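Side-chain contacts in MFP2b (Ascaris suum, PDB 2BJR), which enhances the polymerisation of major sperm protein (MSP) in the amoeboid motility of nematode sperm and binds a zinc ion: residues D22-A27 / N32-L37; H46-N51 / R142-G147. One frame throughout, in Å; residues are numbered along the deposited sequence.

Contact 1. Residues D22-A27 / N32-L37; sequences DNPVKA and NMYVAL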
# COMPACT_ATOMS: atom_id res chain seq x y z
N ASP A 22 7.09 6.39 10.12
CA ASP A 22 7.83 6.32 8.87
C ASP A 22 8.06 4.92 8.40
O ASP A 22 8.29 3.99 9.19
CB ASP A 22 9.22 6.94 9.02
CG ASP A 22 9.19 8.44 9.18
OD1 ASP A 22 8.18 9.14 8.96
OD2 ASP A 22 10.23 8.99 9.57
N ASN A 23 8.02 4.76 7.09
CA ASN A 23 8.43 3.52 6.45
C ASN A 23 7.87 2.18 7.01
O ASN A 23 8.62 1.23 7.26
CB ASN A 23 9.95 3.46 6.41
CG ASN A 23 10.52 4.63 5.67
OD1 ASN A 23 10.44 4.68 4.44
ND2 ASN A 23 11.01 5.59 6.39
N PRO A 24 6.56 2.07 7.16
CA PRO A 24 5.97 0.84 7.69
C PRO A 24 6.06 -0.31 6.67
O PRO A 24 6.13 -0.06 5.45
CB PRO A 24 4.54 1.26 7.98
CG PRO A 24 4.27 2.23 6.88
CD PRO A 24 5.54 3.06 6.83
N VAL A 25 6.13 -1.55 7.13
CA VAL A 25 6.31 -2.66 6.23
C VAL A 25 4.92 -3.22 5.89
O VAL A 25 4.18 -3.64 6.78
CB VAL A 25 7.22 -3.71 6.80
CG1 VAL A 25 7.24 -4.98 5.92
CG2 VAL A 25 8.64 -3.15 7.00
N LYS A 26 4.58 -3.20 4.60
CA LYS A 26 3.33 -3.84 4.15
C LYS A 26 3.37 -5.34 4.07
O LYS A 26 4.39 -5.91 3.76
CB LYS A 26 3.00 -3.33 2.73
CG LYS A 26 2.97 -1.85 2.71
CD LYS A 26 2.41 -1.37 1.41
CE LYS A 26 1.04 -0.78 1.54
NZ LYS A 26 0.66 -0.24 0.20
N ALA A 27 2.25 -6.01 4.37
CA ALA A 27 2.09 -7.40 3.96
C ALA A 27 2.26 -7.49 2.45
O ALA A 27 1.70 -6.67 1.73
CB ALA A 27 0.77 -7.87 4.33
N ASN A 32 -3.31 -2.22 1.80
CA ASN A 32 -3.56 -1.48 3.01
C ASN A 32 -3.55 -2.40 4.20
O ASN A 32 -4.54 -2.52 4.92
CB ASN A 32 -4.85 -0.76 2.90
CG ASN A 32 -5.15 0.17 4.08
OD1 ASN A 32 -4.26 0.70 4.71
ND2 ASN A 32 -6.47 0.41 4.33
N MSE A 33 -2.44 -3.09 4.35
CA MSE A 33 -2.29 -4.09 5.41
C MSE A 33 -0.81 -4.08 5.79
O MSE A 33 0.03 -4.35 4.93
CB MSE A 33 -2.74 -5.47 4.93
CG MSE A 33 -2.74 -6.52 6.01
SE MSE A 33 -3.50 -8.19 5.32
CE MSE A 33 -5.35 -7.44 4.96
N TYR A 34 -0.51 -3.81 7.08
CA TYR A 34 0.86 -3.63 7.56
C TYR A 34 1.13 -4.57 8.74
O TYR A 34 0.22 -4.88 9.51
CB TYR A 34 1.12 -2.17 7.97
CG TYR A 34 0.79 -1.15 6.91
CD1 TYR A 34 -0.51 -0.70 6.71
CD2 TYR A 34 1.80 -0.56 6.16
CE1 TYR A 34 -0.81 0.23 5.73
CE2 TYR A 34 1.51 0.38 5.21
CZ TYR A 34 0.24 0.78 5.00
OH TYR A 34 0.03 1.77 4.09
N VAL A 35 2.39 -4.97 8.87
CA VAL A 35 2.83 -5.90 9.90
C VAL A 35 2.83 -5.17 11.24
O VAL A 35 3.53 -4.15 11.42
CB VAL A 35 4.25 -6.51 9.57
CG1 VAL A 35 4.59 -7.55 10.59
CG2 VAL A 35 4.24 -7.13 8.19
N ALA A 36 2.12 -5.75 12.21
CA ALA A 36 1.92 -5.13 13.51
C ALA A 36 2.16 -6.08 14.64
O ALA A 36 2.17 -7.30 14.48
CB ALA A 36 0.55 -4.53 13.64
N LEU A 37 2.42 -5.48 15.78
CA LEU A 37 2.85 -6.20 17.00
C LEU A 37 2.19 -5.61 18.24
O LEU A 37 2.12 -4.40 18.43
CB LEU A 37 4.38 -6.13 17.13
CG LEU A 37 5.00 -6.67 18.44
CD1 LEU A 37 4.81 -8.21 18.56
CD2 LEU A 37 6.49 -6.27 18.43

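Contact 2. Residues H46-N51 / R142-G147; sequences HGRAWN and RFSHDG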
# COMPACT_ATOMS: atom_id res chain seq x y z
N HIS A 46 1.77 -11.16 16.92
CA HIS A 46 1.66 -10.34 15.70
C HIS A 46 0.22 -10.26 15.19
O HIS A 46 -0.61 -11.12 15.52
CB HIS A 46 2.65 -10.85 14.65
CG HIS A 46 4.06 -10.61 15.04
ND1 HIS A 46 4.84 -11.60 15.59
CD2 HIS A 46 4.85 -9.51 14.95
CE1 HIS A 46 6.04 -11.11 15.87
NE2 HIS A 46 6.08 -9.85 15.48
N GLY A 47 -0.06 -9.23 14.38
CA GLY A 47 -1.37 -8.93 13.87
C GLY A 47 -1.17 -7.97 12.71
O GLY A 47 -0.08 -7.95 12.07
N ARG A 48 -2.18 -7.17 12.46
CA ARG A 48 -2.22 -6.33 11.30
C ARG A 48 -2.75 -4.96 11.62
O ARG A 48 -3.63 -4.79 12.48
CB ARG A 48 -2.97 -7.04 10.17
CG ARG A 48 -4.45 -7.24 10.41
CD ARG A 48 -5.10 -8.40 9.61
NE ARG A 48 -6.48 -8.67 10.10
CZ ARG A 48 -7.48 -7.89 9.81
NH1 ARG A 48 -7.26 -6.84 9.06
NH2 ARG A 48 -8.70 -8.09 10.28
N ALA A 49 -2.23 -3.96 10.91
CA ALA A 49 -2.71 -2.62 10.98
C ALA A 49 -3.11 -2.17 9.57
O ALA A 49 -2.69 -2.79 8.57
CB ALA A 49 -1.64 -1.71 11.52
N TRP A 50 -3.95 -1.14 9.52
CA TRP A 50 -4.39 -0.55 8.25
C TRP A 50 -4.76 0.88 8.42
O TRP A 50 -4.94 1.37 9.53
CB TRP A 50 -5.54 -1.34 7.64
CG TRP A 50 -6.85 -1.30 8.41
CD1 TRP A 50 -7.87 -0.43 8.23
CD2 TRP A 50 -7.25 -2.16 9.47
NE1 TRP A 50 -8.90 -0.69 9.10
CE2 TRP A 50 -8.54 -1.76 9.88
CE3 TRP A 50 -6.66 -3.25 10.13
CZ2 TRP A 50 -9.25 -2.40 10.92
CZ3 TRP A 50 -7.36 -3.88 11.17
CH2 TRP A 50 -8.66 -3.47 11.53
N ASN A 51 -4.76 1.60 7.30
CA ASN A 51 -5.15 2.97 7.25
C ASN A 51 -6.67 3.14 7.14
O ASN A 51 -7.29 2.60 6.22
CB ASN A 51 -4.52 3.59 5.99
CG ASN A 51 -4.77 5.08 5.84
OD1 ASN A 51 -5.81 5.62 6.27
ND2 ASN A 51 -3.85 5.74 5.10
N ARG A 142 -2.97 -18.04 13.69
CA ARG A 142 -4.20 -17.41 14.06
C ARG A 142 -4.38 -16.10 13.31
O ARG A 142 -3.44 -15.32 13.18
CB ARG A 142 -4.17 -17.06 15.53
CG ARG A 142 -4.35 -18.25 16.40
CD ARG A 142 -4.21 -17.84 17.85
NE ARG A 142 -4.61 -18.95 18.71
CZ ARG A 142 -3.81 -19.92 19.10
NH1 ARG A 142 -2.55 -19.93 18.72
NH2 ARG A 142 -4.27 -20.90 19.88
N PHE A 143 -5.61 -15.88 12.89
CA PHE A 143 -5.99 -14.71 12.10
C PHE A 143 -7.25 -14.10 12.66
O PHE A 143 -8.23 -14.82 12.89
CB PHE A 143 -6.22 -15.11 10.63
CG PHE A 143 -5.06 -15.84 10.02
CD1 PHE A 143 -4.93 -17.21 10.15
CD2 PHE A 143 -4.07 -15.15 9.34
CE1 PHE A 143 -3.85 -17.87 9.60
CE2 PHE A 143 -2.99 -15.79 8.82
CZ PHE A 143 -2.87 -17.13 8.93
N SER A 144 -7.24 -12.80 12.90
CA SER A 144 -8.41 -12.15 13.49
C SER A 144 -9.20 -11.41 12.39
O SER A 144 -8.61 -10.71 11.58
CB SER A 144 -8.01 -11.21 14.63
OG SER A 144 -7.01 -10.28 14.26
N HIS A 145 -10.52 -11.55 12.40
CA HIS A 145 -11.35 -10.84 11.42
C HIS A 145 -12.81 -10.99 11.79
O HIS A 145 -13.19 -12.03 12.37
CB HIS A 145 -11.17 -11.49 10.07
CG HIS A 145 -11.63 -12.91 10.02
ND1 HIS A 145 -12.81 -13.27 9.41
CD2 HIS A 145 -11.10 -14.06 10.53
CE1 HIS A 145 -12.99 -14.57 9.54
NE2 HIS A 145 -11.97 -15.08 10.21
N ASP A 146 -13.63 -10.01 11.44
CA ASP A 146 -15.09 -10.14 11.59
C ASP A 146 -15.48 -10.56 13.02
O ASP A 146 -16.47 -11.29 13.22
CB ASP A 146 -15.63 -11.17 10.60
CG ASP A 146 -15.25 -10.84 9.12
OD1 ASP A 146 -15.61 -9.71 8.68
OD2 ASP A 146 -14.56 -11.60 8.34
N GLY A 147 -14.72 -10.11 14.01
CA GLY A 147 -15.00 -10.45 15.41
C GLY A 147 -14.67 -11.87 15.80
O GLY A 147 -15.03 -12.31 16.91

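Contact 1. Residues D22-A27 / N32-L37
K26 lays its aliphatic chain alongside the ring of Y34, the two side chains running the same way from backbones joined by a single beta bridge. Its CB stays close to the carbonyl oxygen of M33. From there K26 CG, set anti to the carbonyl carbon (chi1 -53°), comes 3.7 Å from Y34 CE2. A bend at chi3 (108°) brings K26 CE to 3.7 Å from Y34 OH, at the phenol end of the ring. The ammonium continues past it, and NZ is hydrogen-bonded to Q31 O and Q270 OE1. P24 packs against the same ring atoms, with P24 CG 3.7 Å from Y34 CE2, while Y34 OH is hydrogen-bonded to D197 OD1 of strand 194-199.

Two backbone bonds frame the bridge. V35 N donates to V25 O at 3.1 Å, and A27 N donates to M33 O at 2.8 Å.

The loop that follows strand 10-15 is thereby pinned across the start of strand 34-40. That strand lies between 76-81 and 43-52 in the antiparallel sheet; V25 and V35 both pack on L80 of strand 76-81.

Contact 2. Residues H46-N51 / R142-G147
R48 and S144 meet across two extended strands that share no backbone hydrogen bond with each other. Segment 46-51 lies within strand 43-52, whereas 142-147 covers the end of strand 140-145 and the turn after it, where D146 and G147 both adopt positive phi. The backbone of S144 nevertheless takes part, because its carbonyl oxygen is the acceptor for the arginine.

R48 leaves its backbone heading toward 142-147. Its CG sits between the backbone N and the carbonyl carbon (chi1 68°), and the chain then stays extended from CG to NE. The guanidinium presents an edge to S144 O: R48 NH2 donates at 2.9 Å, with the oxygen only 7° out of the guanidinium plane, and R48 NE adds a weak bond of 3.3 Å to the same atom. Two N-H groups of one arginine thus converge on a single carbonyl, a fork that probably restrains rotation of the planar group.

The contact joins two antiparallel sheets of the first cytosolic motility protein family region: strand 43-52 belongs to the six-stranded sheet and 140-145 to the four-stranded one. S144 OG and S59 OG of strand 55-62, in the same sheet as 43-52, are hydrogen-bonded, and L130 of strand 130-135 packs on R48.

Beyond S144, H145 CB approaches R48 NH2 at 4.2 Å, but the imidazole leads away. H145 ND1 donates to D146 OD2 at 2.6 Å, on the anti side of the carboxylate, and NE2 bonds D150.

Both contacts are partly buried, but contact 1 lies nearer the centre of the chain, about 9 Å from it between centres, against about 16 Å for contact 2. Strands 34-40 and 43-52 tie them together as successive neighbours in one sheet: Y34 N probably bonds A49 O, and N32 OD1 probably bonds N51 N. Contact 1 fastens a nearby loop to its own sheet through paired backbone bonds and apolar packing round an aromatic ring. Contact 2 bridges two sheets from residues far apart in sequence, buries much less surface, and relies on a charged side chain gripping a backbone carbonyl beside an exposed turn.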